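Local coordinates for ketol-acid reductoisomerase (uncultured archaeon GZfos26G2, PDB 4XDY), which catalyses the magnesium-dependent alkyl migration and NADH-dependent reduction of (S)-2-acetolactate to (R)-2,3-dihydroxy-isovalerate in branched-chain amino acid biosynthesis, at the interface of chains A and B. Sequence-based numbering; all coordinates share one arbitrary frame. Chains: chain A/B, Ketol-acid reductoisomerase.

Contact 1: the interface of chains A and B. Residues chain A 205-206, 209-210, 213, 271, 275; chain B 210, 267-268, 271.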
ATOM      1  N   GLY A 205       2.533  -6.883 -10.778  1.00 15.29           N
ATOM      2  CA  GLY A 205       3.866  -6.996 -11.324  1.00 16.36           C
ATOM      3  C   GLY A 205       4.764  -5.872 -10.866  1.00 17.32           C
ATOM      4  O   GLY A 205       5.905  -6.104 -10.414  1.00 17.71           O
ATOM      5  N   GLY A 206       4.330  -4.649 -11.055  1.00 18.67           N
ATOM      6  CA  GLY A 206       5.197  -3.539 -10.679  1.00 18.27           C
ATOM      7  C   GLY A 206       5.513  -3.450  -9.222  1.00 17.18           C
ATOM      8  O   GLY A 206       6.690  -3.402  -8.846  1.00 17.02           O
ATOM      9  N   GLU A 209       7.757  -6.530  -7.960  1.00 16.77           N
ATOM     10  CA  GLU A 209       9.128  -6.406  -8.484  1.00 18.90           C
ATOM     11  C   GLU A 209       9.858  -5.226  -7.881  1.00 17.86           C
ATOM     12  O   GLU A 209      11.054  -5.339  -7.601  1.00 17.21           O
ATOM     13  CB  GLU A 209       9.147  -6.358  -9.992  1.00 19.28           C
ATOM     14  CG  GLU A 209       8.581  -7.627 -10.589  1.00 19.70           C
ATOM     15  CD  GLU A 209       9.476  -8.895 -10.405  1.00 25.14           C
ATOM     16  OE1 GLU A 209      10.636  -8.765  -9.936  1.00 23.67           O
ATOM     17  OE2 GLU A 209       8.997 -10.003 -10.739  1.00 23.88           O
ATOM     18  N   LEU A 210       9.116  -4.145  -7.576  1.00 17.07           N
ATOM     19  CA  LEU A 210       9.736  -3.026  -6.873  1.00 17.37           C
ATOM     20  C   LEU A 210      10.202  -3.431  -5.453  1.00 18.11           C
ATOM     21  O   LEU A 210      11.404  -3.225  -5.098  1.00 19.00           O
ATOM     22  CB  LEU A 210       8.839  -1.823  -6.821  1.00 17.45           C
ATOM     23  CG  LEU A 210       9.340  -0.601  -6.058  1.00 17.67           C
ATOM     24  CD1 LEU A 210      10.455   0.091  -6.770  1.00 20.27           C
ATOM     25  CD2 LEU A 210       8.187   0.333  -5.800  1.00 18.06           C
ATOM     26  N   ASN A 213      13.084  -6.272  -5.670  1.00 17.98           N
ATOM     27  CA  ASN A 213      14.382  -5.764  -6.056  1.00 17.71           C
ATOM     28  C   ASN A 213      14.995  -4.889  -4.971  1.00 18.96           C
ATOM     29  O   ASN A 213      16.213  -5.042  -4.660  1.00 17.74           O
ATOM     30  CB  ASN A 213      14.345  -5.011  -7.416  1.00 19.05           C
ATOM     31  CG  ASN A 213      14.387  -5.950  -8.579  1.00 21.58           C
ATOM     32  OD1 ASN A 213      15.448  -6.386  -8.973  1.00 21.42           O
ATOM     33  ND2 ASN A 213      13.203  -6.266  -9.160  1.00 22.74           N
ATOM     34  N   ILE A 271      13.079   4.601 -11.243  1.00 18.63           N
ATOM     35  CA  ILE A 271      11.902   4.356 -12.102  1.00 19.10           C
ATOM     36  C   ILE A 271      11.793   5.600 -12.990  1.00 21.78           C
ATOM     37  O   ILE A 271      11.201   6.625 -12.589  1.00 20.74           O
ATOM     38  CB  ILE A 271      10.597   4.216 -11.319  1.00 20.05           C
ATOM     39  CG1 ILE A 271      10.656   3.158 -10.188  1.00 25.27           C
ATOM     40  CG2 ILE A 271       9.410   4.040 -12.267  1.00 21.43           C
ATOM     41  CD1 ILE A 271      11.051   1.807 -10.617  1.00 27.89           C
ATOM     42  N   VAL A 275      11.435   2.844 -17.882  1.00 20.75           N
ATOM     43  CA  VAL A 275      10.258   2.119 -17.304  1.00 21.99           C
ATOM     44  C   VAL A 275       8.927   2.523 -17.974  1.00 20.32           C
ATOM     45  O   VAL A 275       8.079   1.658 -18.332  1.00 20.29           O
ATOM     46  CB  VAL A 275      10.140   2.313 -15.753  1.00 21.02           C
ATOM     47  CG1 VAL A 275       8.805   1.717 -15.234  1.00 21.03           C
ATOM     48  CG2 VAL A 275      11.306   1.626 -15.075  1.00 23.74           C
TER
ATOM     49  N   LEU B 210       6.389   4.849  -9.739  1.00 17.10           N
ATOM     50  CA  LEU B 210       5.700   3.714 -10.360  1.00 17.23           C
ATOM     51  C   LEU B 210       4.240   4.106 -10.660  1.00 16.73           C
ATOM     52  O   LEU B 210       3.743   3.861 -11.793  1.00 17.93           O
ATOM     53  CB  LEU B 210       5.764   2.481  -9.461  1.00 18.19           C
ATOM     54  CG  LEU B 210       5.027   1.271  -9.934  1.00 17.24           C
ATOM     55  CD1 LEU B 210       5.715   0.621 -11.134  1.00 19.79           C
ATOM     56  CD2 LEU B 210       4.983   0.236  -8.815  1.00 16.81           C
ATOM     57  N   GLY B 267       5.589  -8.250 -14.946  1.00 19.87           N
ATOM     58  CA  GLY B 267       6.114  -7.331 -13.944  1.00 18.96           C
ATOM     59  C   GLY B 267       7.627  -7.058 -14.087  1.00 19.57           C
ATOM     60  O   GLY B 267       8.087  -5.895 -14.050  1.00 18.40           O
ATOM     61  N   HIS B 268       8.367  -8.127 -14.281  1.00 18.28           N
ATOM     62  CA  HIS B 268       9.880  -8.074 -14.398  1.00 20.19           C
ATOM     63  C   HIS B 268      10.316  -7.451 -15.706  1.00 21.37           C
ATOM     64  O   HIS B 268      11.473  -7.066 -15.881  1.00 23.32           O
ATOM     65  CB  HIS B 268      10.534  -9.426 -14.163  1.00 22.11           C
ATOM     66  CG  HIS B 268      10.271 -10.416 -15.246  1.00 22.14           C
ATOM     67  ND1 HIS B 268       9.134 -11.194 -15.265  1.00 25.11           N
ATOM     68  CD2 HIS B 268      10.922 -10.681 -16.391  1.00 23.13           C
ATOM     69  CE1 HIS B 268       9.119 -11.942 -16.357  1.00 23.38           C
ATOM     70  NE2 HIS B 268      10.184 -11.643 -17.061  1.00 26.03           N
ATOM     71  N   ILE B 271       9.948  -3.672 -14.385  1.00 20.14           N
ATOM     72  CA  ILE B 271      10.910  -3.388 -13.309  1.00 21.08           C
ATOM     73  C   ILE B 271      11.905  -4.531 -13.389  1.00 23.35           C
ATOM     74  O   ILE B 271      11.685  -5.589 -12.834  1.00 22.64           O
ATOM     75  CB  ILE B 271      10.260  -3.420 -11.904  1.00 23.57           C
ATOM     76  CG1 ILE B 271       9.068  -2.450 -11.777  1.00 24.87           C
ATOM     77  CG2 ILE B 271      11.262  -3.170 -10.759  1.00 22.47           C
ATOM     78  CD1 ILE B 271       9.374  -1.061 -12.103  1.00 25.55           C
TER
HETATM   79  O   HOH W   1       7.467 -10.465 -12.983  1.00 18.33           O
HETATM   80  O   HOH W   2      12.757  -7.632 -11.706  1.00 29.47           O
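The knotted C-terminal domains of this ketol-acid reductoisomerase homodimer pack here, helix 205-220 of chain A against the end of helix 257-270 of chain B and the following residue B:Ile271. Near the two-fold axis A:Ile271 and B:Ile271 meet through their terminal methyls, A:Ile271 CD1 lying 3.6 Å from B:Ile271 CD1. The rest of B:Ile271 spreads over the A helix. Its CB touches CB of A:Glu209, and its CG2 methyl reaches the backbone carbonyl of the same residue. CG1 is anti to the carbonyl carbon (chi1 -56°), which sends that branch towards the A:Gly206 carbonyl.

The glycines allow close backbone approach: A:Gly205 CA is 3.5 Å from B:Gly267 CA. B:Leu210 CD2 also packs on the backbone of A:Gly206, 3.7 Å from its C atom.

A:Glu209 and B:His268 run alongside each other, pointing the same way, with carboxylate and ring planes 70° apart. CG of A:Glu209 lies against the B:Gly267-B:His268 peptide, and the bend at chi2 (-70°) lays CD alongside B:His268 CB. No direct polar bond joins the pair; water 1 does. It lies 2.8 Å from A:Glu209 OE2. Ring atom B:His268 ND1 meets this water in the ring plane at 2.9 Å. The backbone N-H of B:His268 also reaches it, at a more bent angle than ND1. The carboxylate might favour a protonated imidazole, but no charge is seen.

Water 2 links the other carboxylate oxygen, A:Glu209 OE1, to A:Asn213 ND2. Water 2 lies 2.6 Å from the carbonyl O of B:Ile271. The A:Asn213 amide is further held by a bond from ND2 to A:Glu209 O (2.8 Å), with the donor above the carbonyl plane. These two partners of ND2 help fix the amide's rotation.

Contact 2: the interface of chains A and B. Residues chain A 3, 135, 152, 154, 181-182, 184; chain B 226-227, 230, 325.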
ATOM      1  N   ILE A   3     -18.488  10.553 -12.838  1.00 26.68           N
ATOM      2  CA  ILE A   3     -18.519   9.492 -11.848  1.00 26.57           C
ATOM      3  C   ILE A   3     -19.886   9.384 -11.176  1.00 26.72           C
ATOM      4  O   ILE A   3     -20.368  10.339 -10.576  1.00 28.60           O
ATOM      5  CB  ILE A   3     -17.465   9.770 -10.770  1.00 26.41           C
ATOM      6  CG1 ILE A   3     -16.110  10.106 -11.426  1.00 28.20           C
ATOM      7  CG2 ILE A   3     -17.449   8.626  -9.736  1.00 24.52           C
ATOM      8  CD1 ILE A   3     -15.058  10.508 -10.380  1.00 34.89           C
ATOM      9  N   LYS A 135     -12.649  -2.404  -9.060  1.00 18.19           N
ATOM     10  CA  LYS A 135     -11.231  -2.079  -9.087  1.00 18.93           C
ATOM     11  C   LYS A 135     -10.684  -2.408  -7.685  1.00 19.27           C
ATOM     12  O   LYS A 135     -10.335  -1.525  -6.854  1.00 19.94           O
ATOM     13  CB  LYS A 135     -11.034  -0.586  -9.484  1.00 20.40           C
ATOM     14  CG  LYS A 135     -11.620  -0.210 -10.824  1.00 21.51           C
ATOM     15  CD  LYS A 135     -10.954  -0.881 -12.017  1.00 19.78           C
ATOM     16  CE  LYS A 135     -11.594  -2.170 -12.541  1.00 21.49           C
ATOM     17  NZ  LYS A 135     -10.895  -2.891 -13.702  1.00 19.99           N
ATOM     18  N   PRO A 152     -14.252   1.261  -5.950  1.00 19.72           N
ATOM     19  CA  PRO A 152     -14.605   1.805  -7.271  1.00 20.87           C
ATOM     20  C   PRO A 152     -14.943   0.703  -8.284  1.00 21.30           C
ATOM     21  O   PRO A 152     -14.500  -0.430  -8.166  1.00 19.83           O
ATOM     22  CB  PRO A 152     -13.345   2.576  -7.725  1.00 20.31           C
ATOM     23  CG  PRO A 152     -12.575   2.843  -6.476  1.00 20.08           C
ATOM     24  CD  PRO A 152     -12.858   1.625  -5.595  1.00 20.83           C
ATOM     25  N   LEU A 154     -16.263  -0.214 -12.674  1.00 19.63           N
ATOM     26  CA  LEU A 154     -16.422   0.096 -14.085  1.00 19.81           C
ATOM     27  C   LEU A 154     -17.617  -0.705 -14.573  1.00 22.48           C
ATOM     28  O   LEU A 154     -17.754  -1.943 -14.279  1.00 20.22           O
ATOM     29  CB  LEU A 154     -15.169  -0.301 -14.895  1.00 20.42           C
ATOM     30  CG  LEU A 154     -14.109   0.798 -15.008  1.00 21.43           C
ATOM     31  CD1 LEU A 154     -13.686   1.474 -13.766  1.00 24.43           C
ATOM     32  CD2 LEU A 154     -12.863   0.244 -15.738  1.00 23.37           C
ATOM     33  N   ALA A 181     -17.872   4.689  -3.595  1.00 23.65           N
ATOM     34  CA  ALA A 181     -16.575   5.159  -4.066  1.00 25.24           C
ATOM     35  C   ALA A 181     -16.727   5.809  -5.439  1.00 23.01           C
ATOM     36  O   ALA A 181     -16.099   6.840  -5.720  1.00 25.99           O
ATOM     37  CB  ALA A 181     -15.595   3.947  -4.158  1.00 24.22           C
ATOM     38  N   GLY A 182     -17.527   5.180  -6.297  1.00 25.63           N
ATOM     39  CA  GLY A 182     -17.812   5.719  -7.610  1.00 27.13           C
ATOM     40  C   GLY A 182     -17.698   4.726  -8.717  1.00 26.33           C
ATOM     41  O   GLY A 182     -16.866   3.797  -8.676  1.00 22.20           O
ATOM     42  N   LEU A 184     -17.570   4.333 -13.022  1.00 20.20           N
ATOM     43  CA  LEU A 184     -17.311   4.870 -14.354  1.00 21.72           C
ATOM     44  C   LEU A 184     -17.905   3.968 -15.388  1.00 24.42           C
ATOM     45  O   LEU A 184     -17.705   2.720 -15.364  1.00 21.90           O
ATOM     46  CB  LEU A 184     -15.790   4.934 -14.632  1.00 23.39           C
ATOM     47  CG  LEU A 184     -15.014   5.690 -13.562  1.00 26.38           C
ATOM     48  CD1 LEU A 184     -13.534   5.594 -13.941  1.00 25.07           C
ATOM     49  CD2 LEU A 184     -15.487   7.138 -13.477  1.00 30.15           C
TER
ATOM     50  N   GLU B 226      -9.833   9.509 -14.388  1.00 20.55           N
ATOM     51  CA  GLU B 226     -10.462   8.938 -13.229  1.00 22.40           C
ATOM     52  C   GLU B 226     -10.217   7.420 -13.158  1.00 21.32           C
ATOM     53  O   GLU B 226     -10.035   6.833 -12.049  1.00 20.16           O
ATOM     54  CB  GLU B 226     -11.974   9.197 -13.262  1.00 22.74           C
ATOM     55  CG  GLU B 226     -12.352  10.650 -13.140  1.00 25.70           C
ATOM     56  CD  GLU B 226     -12.215  11.448 -14.435  1.00 26.85           C
ATOM     57  OE1 GLU B 226     -11.929  10.930 -15.527  1.00 22.77           O
ATOM     58  OE2 GLU B 226     -12.383  12.670 -14.305  1.00 34.81           O
ATOM     59  N   MET B 227     -10.233   6.818 -14.338  1.00 20.27           N
ATOM     60  CA  MET B 227     -10.049   5.387 -14.477  1.00 20.47           C
ATOM     61  C   MET B 227      -8.604   5.039 -14.136  1.00 19.27           C
ATOM     62  O   MET B 227      -8.356   4.045 -13.416  1.00 20.24           O
ATOM     63  CB  MET B 227     -10.399   4.990 -15.898  1.00 21.60           C
ATOM     64  CG  MET B 227     -10.278   3.539 -16.225  1.00 22.53           C
ATOM     65  SD  MET B 227     -10.738   3.076 -17.900  1.00 25.01           S
ATOM     66  CE  MET B 227     -12.495   3.626 -17.904  1.00 21.52           C
ATOM     67  N   PHE B 230      -8.243   5.242 -10.264  1.00 18.32           N
ATOM     68  CA  PHE B 230      -8.766   4.077  -9.594  1.00 18.67           C
ATOM     69  C   PHE B 230      -7.831   2.835  -9.756  1.00 16.65           C
ATOM     70  O   PHE B 230      -7.581   2.117  -8.766  1.00 18.23           O
ATOM     71  CB  PHE B 230     -10.156   3.722 -10.079  1.00 20.25           C
ATOM     72  CG  PHE B 230     -11.241   4.670  -9.573  1.00 20.09           C
ATOM     73  CD1 PHE B 230     -11.177   5.207  -8.271  1.00 21.10           C
ATOM     74  CD2 PHE B 230     -12.292   4.984 -10.404  1.00 23.87           C
ATOM     75  CE1 PHE B 230     -12.198   6.008  -7.808  1.00 22.10           C
ATOM     76  CE2 PHE B 230     -13.306   5.843  -9.959  1.00 22.11           C
ATOM     77  CZ  PHE B 230     -13.233   6.358  -8.706  1.00 21.49           C
ATOM     78  N   ILE B 325     -11.783  13.137  -6.838  1.00 23.95           N
ATOM     79  CA  ILE B 325     -12.454  11.821  -6.627  1.00 22.23           C
ATOM     80  C   ILE B 325     -12.608  11.588  -5.120  1.00 22.33           C
ATOM     81  O   ILE B 325     -13.664  11.196  -4.638  1.00 22.35           O
ATOM     82  CB  ILE B 325     -11.559  10.722  -7.291  1.00 24.43           C
ATOM     83  CG1 ILE B 325     -11.648  10.772  -8.808  1.00 24.74           C
ATOM     84  CG2 ILE B 325     -11.801   9.327  -6.670  1.00 23.01           C
ATOM     85  CD1 ILE B 325     -10.651   9.901  -9.541  1.00 27.31           C
TER
HETATM   86  O   HOH W   3      -9.679   1.183  -7.000  1.00 18.86           O
HETATM   87  O   HOH W   4     -15.619   9.443  -6.058  1.00 23.54           O
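Helix 225-254 of chain B, with helix 317-327 beside it, meets strands 153-157 and 183-185 of chain A and loop residues including A:Ile3 and A:Pro152. The chain A surface belongs to the N-terminal Rossmann domain of the ketol-acid reductoisomerase fold, and the B helices to the knotted C-terminal domain.

B:Phe230 lies against A:Pro152. The proline CB sits over the centre of one ring face, 3.4 Å from the centroid of B:Phe230, in a CH-pi contact. Proline CG is shifted over the side of the ring near CD1 and CE1. A:Leu184 closes from the ring edge, with its CG in the ring plane, 4.0 Å from B:Phe230 CE2. An alanine in place of B:Phe230 would probably leave A:Pro152 without its aromatic partner and open a gap beside A:Leu184.

The CD1 methyl of A:Leu184 also presses on the helix backbone, 3.5 Å from B:Met227 CA. B:Met227 extends with CG anti to the backbone N (chi1 -179°) and turns at chi3, placing its CE methyl 4.0 Å from A:Leu154 CD2. Beyond A:Leu184, away from B:Met227, A:Ile3 crosses B:Ile325 at about a right angle, CD1 against CG1, and its CD1 also touches the aliphatic CG of B:Glu226.

Two waters join backbone carbonyls across the contact. Water 3 lies 2.8 Å from A:Lys135 O and 2.9 Å from B:Phe230 O. Water 4 connects A:Ala181 O with B:Ile325 O.

The centres of contact 1 and contact 2 are about 24 Å apart. They share no residues or helices. Contact 1 joins the two C-terminal domains near the two-fold axis, whereas contact 2 sets the C-terminal domain of one subunit against the Rossmann domain of the other. Both repeat with the chains exchanged. Together they probably help hold the homodimer together and position each Rossmann domain against the partner subunit. Contact 2 lies closer to the predicted active-site residue: the centre of contact 2 is about 15 Å from A:His112, that of contact 1 about 20 Å. Neither distance by itself shows a catalytic role.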